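Local coordinates for DsrH (Allochromatium vinosum, PDB 2HY5), which forms part of the DsrEFH complex and probably takes part in sulfur transfer during intracellular sulfur oxidation, at residues Ala40-Arg45 with Arg75-Ile80; Tyr60-Asp65 with Ser81-Ala86. One frame throughout, in Å; residues are numbered along the deposited sequence.

Contact 1: Ala40-Arg45 with Arg75-Ile80; sequences ALAGTR and RVIPGI
Two bonds grip the carbonyl oxygen of Arg75: Ala42 N donates to Arg75 O over 3.0 Å in an almost straight bond (175°), and a water donates to Arg75 O at 2.8 Å. The same water also donates to Ala42 O, so it ties the two loops together beside the direct bond. The arginine's outer end looks elsewhere, its NH2 forming a salt bridge with Asp96 of the DsrF chain. Further along, Ile77 N reaches Ala40 O at 2.8 Å, nearly along the C=O axis. Two aliphatic branches shield that oxygen: Val76 CG1, anti to its own backbone N, and Ile77 CG1, each 3.3 Å from Ala40 O. With chi1 at -63°, Ile77 CG1 stands beside its own backbone N and also lies 3.7 Å from Ala42 N, while the side chain as a whole packs on Glu47, Val50 and Thr51 of helix 47-53. An alanine in place of Ile77 would probably leave the Ala40 carbonyl less shielded and weaken the packing of loop 75-80 on that helix. Ala40 CB meets the tip of Ile80, CD1, at 3.7 Å. Two type II turns, Leu41 to Thr44 and Ile77 to Ile80, each with glycine third, lead away from an isolated beta bridge, Leu41 with Val76, that joins two connecting loops of a parallel alpha/beta fold.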
ATOM      1  N   ALA C  40      11.643  -7.918  14.958  1.00  7.57           N
ATOM      2  CA  ALA C  40      12.825  -8.026  15.812  1.00  7.73           C
ATOM      3  C   ALA C  40      12.516  -8.100  17.305  1.00  9.61           C
ATOM      4  O   ALA C  40      13.415  -8.309  18.121  1.00 10.30           O
ATOM      5  CB  ALA C  40      13.760  -6.853  15.535  1.00  6.03           C
ATOM      6  N   LEU C  41      11.247  -7.945  17.661  1.00 10.19           N
ATOM      7  CA  LEU C  41      10.844  -7.957  19.062  1.00 11.29           C
ATOM      8  C   LEU C  41      10.699  -9.343  19.690  1.00 11.74           C
ATOM      9  O   LEU C  41      10.092 -10.247  19.116  1.00 11.85           O
ATOM     10  CB  LEU C  41       9.539  -7.182  19.216  1.00 10.32           C
ATOM     11  CG  LEU C  41       9.601  -5.753  18.671  1.00 12.36           C
ATOM     12  CD1 LEU C  41       8.255  -5.081  18.878  1.00 12.67           C
ATOM     13  CD2 LEU C  41      10.708  -4.973  19.372  1.00 13.53           C
ATOM     14  N   ALA C  42      11.263  -9.504  20.880  1.00 13.95           N
ATOM     15  CA  ALA C  42      11.182 -10.775  21.580  1.00 13.83           C
ATOM     16  C   ALA C  42       9.738 -11.029  22.002  1.00 14.31           C
ATOM     17  O   ALA C  42       8.992 -10.091  22.281  1.00 16.41           O
ATOM     18  CB  ALA C  42      12.087 -10.753  22.806  1.00 19.61           C
ATOM     19  N   GLY C  43       9.346 -12.297  22.021  1.00 14.35           N
ATOM     20  CA  GLY C  43       8.005 -12.657  22.448  1.00 15.54           C
ATOM     21  C   GLY C  43       6.877 -12.713  21.433  1.00 15.78           C
ATOM     22  O   GLY C  43       5.759 -13.089  21.792  1.00 15.76           O
ATOM     23  N   THR C  44       7.138 -12.355  20.180  1.00 13.92           N
ATOM     24  CA  THR C  44       6.079 -12.391  19.171  1.00 14.74           C
ATOM     25  C   THR C  44       5.908 -13.792  18.596  1.00 15.78           C
ATOM     26  O   THR C  44       6.698 -14.694  18.881  1.00 16.45           O
ATOM     27  CB  THR C  44       6.361 -11.449  17.994  1.00 11.17           C
ATOM     28  OG1 THR C  44       7.280 -12.079  17.095  1.00 11.88           O
ATOM     29  CG2 THR C  44       6.942 -10.130  18.483  1.00 11.15           C
ATOM     30  N   ARG C  45       4.880 -13.959  17.773  1.00 15.11           N
ATOM     31  CA  ARG C  45       4.589 -15.247  17.156  1.00 17.03           C
ATOM     32  C   ARG C  45       5.632 -15.646  16.108  1.00 16.26           C
ATOM     33  O   ARG C  45       5.651 -16.789  15.654  1.00 15.07           O
ATOM     34  CB  ARG C  45       3.200 -15.213  16.513  1.00 27.08           C
ATOM     35  CG  ARG C  45       2.629 -16.584  16.198  1.00 33.64           C
ATOM     36  CD  ARG C  45       1.331 -16.484  15.411  1.00 36.68           C
ATOM     37  NE  ARG C  45       1.535 -15.852  14.110  1.00 39.67           N
ATOM     38  CZ  ARG C  45       1.187 -14.603  13.817  1.00 38.92           C
ATOM     39  NH1 ARG C  45       0.610 -13.842  14.734  1.00 40.34           N
ATOM     40  NH2 ARG C  45       1.420 -14.114  12.608  1.00 40.29           N
ATOM     41  N   ARG C  75      14.344  -4.682  24.117  1.00 15.40           N
ATOM     42  CA  ARG C  75      13.164  -5.446  23.732  1.00 13.82           C
ATOM     43  C   ARG C  75      13.421  -6.320  22.514  1.00 11.96           C
ATOM     44  O   ARG C  75      12.577  -7.124  22.133  1.00  9.30           O
ATOM     45  CB  ARG C  75      12.003  -4.493  23.430  1.00 14.97           C
ATOM     46  CG  ARG C  75      11.597  -3.606  24.597  1.00 18.45           C
ATOM     47  CD  ARG C  75      11.025  -4.424  25.742  1.00 20.68           C
ATOM     48  NE  ARG C  75       9.683  -4.928  25.459  1.00 23.60           N
ATOM     49  CZ  ARG C  75       8.588  -4.172  25.428  1.00 25.42           C
ATOM     50  NH1 ARG C  75       8.666  -2.867  25.664  1.00 25.56           N
ATOM     51  NH2 ARG C  75       7.411  -4.720  25.166  1.00 26.58           N
ATOM     52  N   VAL C  76      14.590  -6.160  21.906  1.00 10.62           N
ATOM     53  CA  VAL C  76      14.940  -6.918  20.715  1.00 10.36           C
ATOM     54  C   VAL C  76      15.426  -8.335  21.019  1.00 12.10           C
ATOM     55  O   VAL C  76      15.974  -8.602  22.092  1.00 11.18           O
ATOM     56  CB  VAL C  76      16.041  -6.175  19.919  1.00 15.89           C
ATOM     57  CG1 VAL C  76      16.393  -6.938  18.659  1.00 18.40           C
ATOM     58  CG2 VAL C  76      15.568  -4.775  19.585  1.00 16.15           C
ATOM     59  N   ILE C  77      15.208  -9.241  20.072  1.00 10.81           N
ATOM     60  CA  ILE C  77      15.666 -10.617  20.210  1.00 11.67           C
ATOM     61  C   ILE C  77      17.190 -10.557  20.240  1.00 12.25           C
ATOM     62  O   ILE C  77      17.810  -9.980  19.345  1.00  9.31           O
ATOM     63  CB  ILE C  77      15.231 -11.471  19.002  1.00 14.53           C
ATOM     64  CG1 ILE C  77      13.703 -11.543  18.940  1.00 13.33           C
ATOM     65  CG2 ILE C  77      15.835 -12.871  19.102  1.00 14.92           C
ATOM     66  CD1 ILE C  77      13.174 -12.138  17.644  1.00 15.14           C
ATOM     67  N   PRO C  78      17.813 -11.135  21.280  1.00 13.01           N
ATOM     68  CA  PRO C  78      19.275 -11.122  21.386  1.00 13.51           C
ATOM     69  C   PRO C  78      19.932 -11.665  20.122  1.00 12.62           C
ATOM     70  O   PRO C  78      19.595 -12.753  19.655  1.00 13.55           O
ATOM     71  CB  PRO C  78      19.536 -12.005  22.602  1.00 19.95           C
ATOM     72  CG  PRO C  78      18.347 -11.715  23.469  1.00 21.03           C
ATOM     73  CD  PRO C  78      17.208 -11.758  22.471  1.00 19.27           C
ATOM     74  N   GLY C  79      20.869 -10.906  19.567  1.00 11.57           N
ATOM     75  CA  GLY C  79      21.538 -11.348  18.356  1.00 10.07           C
ATOM     76  C   GLY C  79      21.302 -10.393  17.207  1.00  8.81           C
ATOM     77  O   GLY C  79      22.112 -10.302  16.284  1.00 10.31           O
ATOM     78  N   ILE C  80      20.174  -9.691  17.253  1.00  8.52           N
ATOM     79  CA  ILE C  80      19.851  -8.716  16.220  1.00  7.44           C
ATOM     80  C   ILE C  80      20.526  -7.410  16.629  1.00  7.96           C
ATOM     81  O   ILE C  80      20.250  -6.872  17.695  1.00 10.21           O
ATOM     82  CB  ILE C  80      18.334  -8.483  16.120  1.00  7.50           C
ATOM     83  CG1 ILE C  80      17.634  -9.803  15.793  1.00  6.82           C
ATOM     84  CG2 ILE C  80      18.036  -7.454  15.034  1.00  4.81           C
ATOM     85  CD1 ILE C  80      16.135  -9.678  15.626  1.00  8.37           C
TER
HETATM   86  O   HOH W   1      10.139  -7.576  23.446  1.00 21.58           O

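Contact 2: Tyr60-Asp65 with Ser81-Ala86; sequences YVLGPD and SVVDYA
The ring of Tyr85 has Leu62 CD1 over one face, and the other methyl of that leucine, CD2, comes to 3.5 Å from Tyr85 CE2; the two side chains are roughly perpendicular. Pro64 and Tyr85 pass antiparallel, Pro64 CB 3.9 Å from Tyr85 CE1. At the far end Tyr85 OH sits 2.5 Å from a water that donates to Asp65 OD2 at 2.7 Å, linking a phenol and a carboxylate whose planes are 71° apart. That carboxylate is well anchored: OD2 also accepts from Glu34 N, and OD1 forms a salt bridge with Arg69. The second ring, Tyr60, is met obliquely by Ser81 CB and by Val83 CG1, the latter 3.7 Å from Tyr60 CD2. The backbones of 60-62 and 81-83 pair as parallel strands. Val61 N donates to Ser81 O, Val83 N to Val61 O, and Gly63 N closes the ladder on Val83 O at 2.7 Å. On the sheet face opposite Tyr60, Leu62, Ser81 and Val83, the side chains of Val61 and Val82 run alongside each other, CG1 to CG2 at 3.7 Å. Val82 CG1 also rests 3.6 Å from Gly63 CA, where a beta carbon would be tight. Strands 60-62 and 81-83 diverge by 34° and belong to a beta-alpha-beta unit with helix 63-68; helix 85-94, whose Gly87 N is capped by Asp84 OD1, starts just after the second. Strand 29-32 flanks 58-62 on its other side, while Gly59 of the DsrF chain packs on Pro64 and Tyr85, and Gln22 of the DsrE chain on Tyr85.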
ATOM      1  N   TYR C  60      19.812  -7.142  11.463  1.00  6.12           N
ATOM      2  CA  TYR C  60      19.935  -5.789  11.992  1.00  5.24           C
ATOM      3  C   TYR C  60      18.556  -5.156  12.043  1.00  5.77           C
ATOM      4  O   TYR C  60      17.677  -5.514  11.261  1.00  6.09           O
ATOM      5  CB  TYR C  60      20.821  -4.930  11.088  1.00  6.14           C
ATOM      6  CG  TYR C  60      22.208  -5.473  10.880  1.00  8.35           C
ATOM      7  CD1 TYR C  60      22.446  -6.512   9.980  1.00 10.42           C
ATOM      8  CD2 TYR C  60      23.285  -4.963  11.602  1.00  9.48           C
ATOM      9  CE1 TYR C  60      23.728  -7.028   9.805  1.00 11.62           C
ATOM     10  CE2 TYR C  60      24.571  -5.475  11.434  1.00 12.33           C
ATOM     11  CZ  TYR C  60      24.782  -6.506  10.537  1.00 12.35           C
ATOM     12  OH  TYR C  60      26.048  -7.028  10.392  1.00 12.82           O
ATOM     13  N   VAL C  61      18.372  -4.218  12.963  1.00  5.16           N
ATOM     14  CA  VAL C  61      17.100  -3.527  13.092  1.00  6.05           C
ATOM     15  C   VAL C  61      17.404  -2.041  13.226  1.00  6.09           C
ATOM     16  O   VAL C  61      18.363  -1.664  13.894  1.00  6.50           O
ATOM     17  CB  VAL C  61      16.311  -4.038  14.330  1.00  9.24           C
ATOM     18  CG1 VAL C  61      17.083  -3.767  15.610  1.00  9.49           C
ATOM     19  CG2 VAL C  61      14.946  -3.379  14.383  1.00 11.07           C
ATOM     20  N   LEU C  62      16.601  -1.197  12.582  1.00  6.59           N
ATOM     21  CA  LEU C  62      16.836   0.243  12.634  1.00  7.66           C
ATOM     22  C   LEU C  62      16.311   0.852  13.934  1.00  9.04           C
ATOM     23  O   LEU C  62      15.104   0.921  14.163  1.00  7.11           O
ATOM     24  CB  LEU C  62      16.193   0.922  11.417  1.00  7.40           C
ATOM     25  CG  LEU C  62      16.557   2.391  11.191  1.00  6.56           C
ATOM     26  CD1 LEU C  62      18.053   2.544  10.926  1.00  5.40           C
ATOM     27  CD2 LEU C  62      15.760   2.913  10.010  1.00  6.90           C
ATOM     28  N   GLY C  63      17.242   1.287  14.781  1.00  7.99           N
ATOM     29  CA  GLY C  63      16.900   1.871  16.067  1.00 10.04           C
ATOM     30  C   GLY C  63      15.891   3.005  16.032  1.00 11.17           C
ATOM     31  O   GLY C  63      14.991   3.044  16.871  1.00 13.21           O
ATOM     32  N   PRO C  64      16.024   3.956  15.096  1.00 12.21           N
ATOM     33  CA  PRO C  64      15.075   5.070  15.012  1.00 11.16           C
ATOM     34  C   PRO C  64      13.629   4.598  14.846  1.00 10.27           C
ATOM     35  O   PRO C  64      12.720   5.148  15.471  1.00  9.75           O
ATOM     36  CB  PRO C  64      15.585   5.857  13.811  1.00 13.81           C
ATOM     37  CG  PRO C  64      17.066   5.676  13.918  1.00 13.75           C
ATOM     38  CD  PRO C  64      17.179   4.190  14.209  1.00 15.19           C
ATOM     39  N   ASP C  65      13.411   3.589  14.003  1.00  8.16           N
ATOM     40  CA  ASP C  65      12.060   3.070  13.806  1.00  8.17           C
ATOM     41  C   ASP C  65      11.607   2.283  15.036  1.00  7.34           C
ATOM     42  O   ASP C  65      10.433   2.318  15.408  1.00  6.31           O
ATOM     43  CB  ASP C  65      11.983   2.207  12.538  1.00  8.80           C
ATOM     44  CG  ASP C  65      11.804   3.045  11.274  1.00 10.12           C
ATOM     45  OD1 ASP C  65      10.944   3.955  11.291  1.00 10.15           O
ATOM     46  OD2 ASP C  65      12.498   2.794  10.262  1.00  9.99           O
ATOM     47  N   SER C  81      21.418  -6.914  15.777  1.00  7.35           N
ATOM     48  CA  SER C  81      22.149  -5.685  16.059  1.00  7.14           C
ATOM     49  C   SER C  81      21.310  -4.462  15.732  1.00  7.34           C
ATOM     50  O   SER C  81      20.730  -4.382  14.655  1.00  7.87           O
ATOM     51  CB  SER C  81      23.429  -5.631  15.224  1.00 10.19           C
ATOM     52  OG  SER C  81      24.279  -6.727  15.500  1.00 13.02           O
ATOM     53  N   VAL C  82      21.258  -3.511  16.660  1.00  7.08           N
ATOM     54  CA  VAL C  82      20.502  -2.280  16.453  1.00  7.91           C
ATOM     55  C   VAL C  82      21.441  -1.256  15.817  1.00  9.19           C
ATOM     56  O   VAL C  82      22.539  -1.019  16.319  1.00  8.22           O
ATOM     57  CB  VAL C  82      19.966  -1.727  17.790  1.00 12.26           C
ATOM     58  CG1 VAL C  82      19.146  -0.463  17.553  1.00 11.37           C
ATOM     59  CG2 VAL C  82      19.119  -2.787  18.482  1.00 12.58           C
ATOM     60  N   VAL C  83      21.005  -0.669  14.704  1.00  8.38           N
ATOM     61  CA  VAL C  83      21.800   0.323  13.986  1.00  9.11           C
ATOM     62  C   VAL C  83      20.991   1.600  13.740  1.00  9.36           C
ATOM     63  O   VAL C  83      19.765   1.592  13.832  1.00  8.15           O
ATOM     64  CB  VAL C  83      22.254  -0.217  12.616  1.00 13.19           C
ATOM     65  CG1 VAL C  83      23.081  -1.483  12.802  1.00 15.73           C
ATOM     66  CG2 VAL C  83      21.035  -0.500  11.741  1.00 13.81           C
ATOM     67  N   ASP C  84      21.677   2.703  13.450  1.00 10.42           N
ATOM     68  CA  ASP C  84      20.975   3.947  13.149  1.00 10.49           C
ATOM     69  C   ASP C  84      21.067   4.140  11.643  1.00  9.41           C
ATOM     70  O   ASP C  84      21.524   3.246  10.937  1.00  8.17           O
ATOM     71  CB  ASP C  84      21.592   5.144  13.884  1.00 15.32           C
ATOM     72  CG  ASP C  84      23.090   5.220  13.722  1.00 18.89           C
ATOM     73  OD1 ASP C  84      23.617   4.668  12.735  1.00 19.04           O
ATOM     74  OD2 ASP C  84      23.740   5.848  14.583  1.00 22.71           O
ATOM     75  N   TYR C  85      20.636   5.287  11.137  1.00  7.79           N
ATOM     76  CA  TYR C  85      20.697   5.489   9.693  1.00  7.58           C
ATOM     77  C   TYR C  85      22.119   5.429   9.146  1.00  7.91           C
ATOM     78  O   TYR C  85      22.339   4.942   8.036  1.00  8.00           O
ATOM     79  CB  TYR C  85      20.018   6.804   9.306  1.00  7.75           C
ATOM     80  CG  TYR C  85      18.504   6.700   9.285  1.00  9.12           C
ATOM     81  CD1 TYR C  85      17.724   7.292  10.282  1.00  9.10           C
ATOM     82  CD2 TYR C  85      17.853   5.994   8.276  1.00 10.30           C
ATOM     83  CE1 TYR C  85      16.330   7.183  10.270  1.00 10.04           C
ATOM     84  CE2 TYR C  85      16.462   5.877   8.252  1.00  8.76           C
ATOM     85  CZ  TYR C  85      15.709   6.473   9.250  1.00  8.70           C
ATOM     86  OH  TYR C  85      14.336   6.365   9.230  1.00 10.81           O
ATOM     87  N   ALA C  86      23.087   5.914   9.919  1.00  9.14           N
ATOM     88  CA  ALA C  86      24.473   5.863   9.472  1.00  8.54           C
ATOM     89  C   ALA C  86      24.884   4.393   9.352  1.00  9.44           C
ATOM     90  O   ALA C  86      25.607   4.021   8.433  1.00  7.15           O
ATOM     91  CB  ALA C  86      25.380   6.596  10.465  1.00 12.94           C
TER
HETATM   92  O   HOH W   2      13.237   4.343   8.156  1.00 10.78           O

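The chain visits the two contacts in turn, 40-45, 60-65, 75-80 and then 81-86, so loop 75-80 runs straight into strand 81-83, the outermost on that side within the chain. Their centres lie 14 Å apart, yet apolar side chains make them continuous. Ile80 CG2 packs 3.9 Å from Val61 CG1, and Ala40 CB lies 3.8 Å from Val61 CG2. A further touch joins Val76 CG2 to Val82 CG2 at 4.2 Å. Ala40 thus rests on one strand of the pair and Val76, from the other loop, on the other. Both contacts reach the DsrF chain, whereas at contact 2 the DsrE chain comes within reach as well, through Asp65, Tyr85 and Ala86.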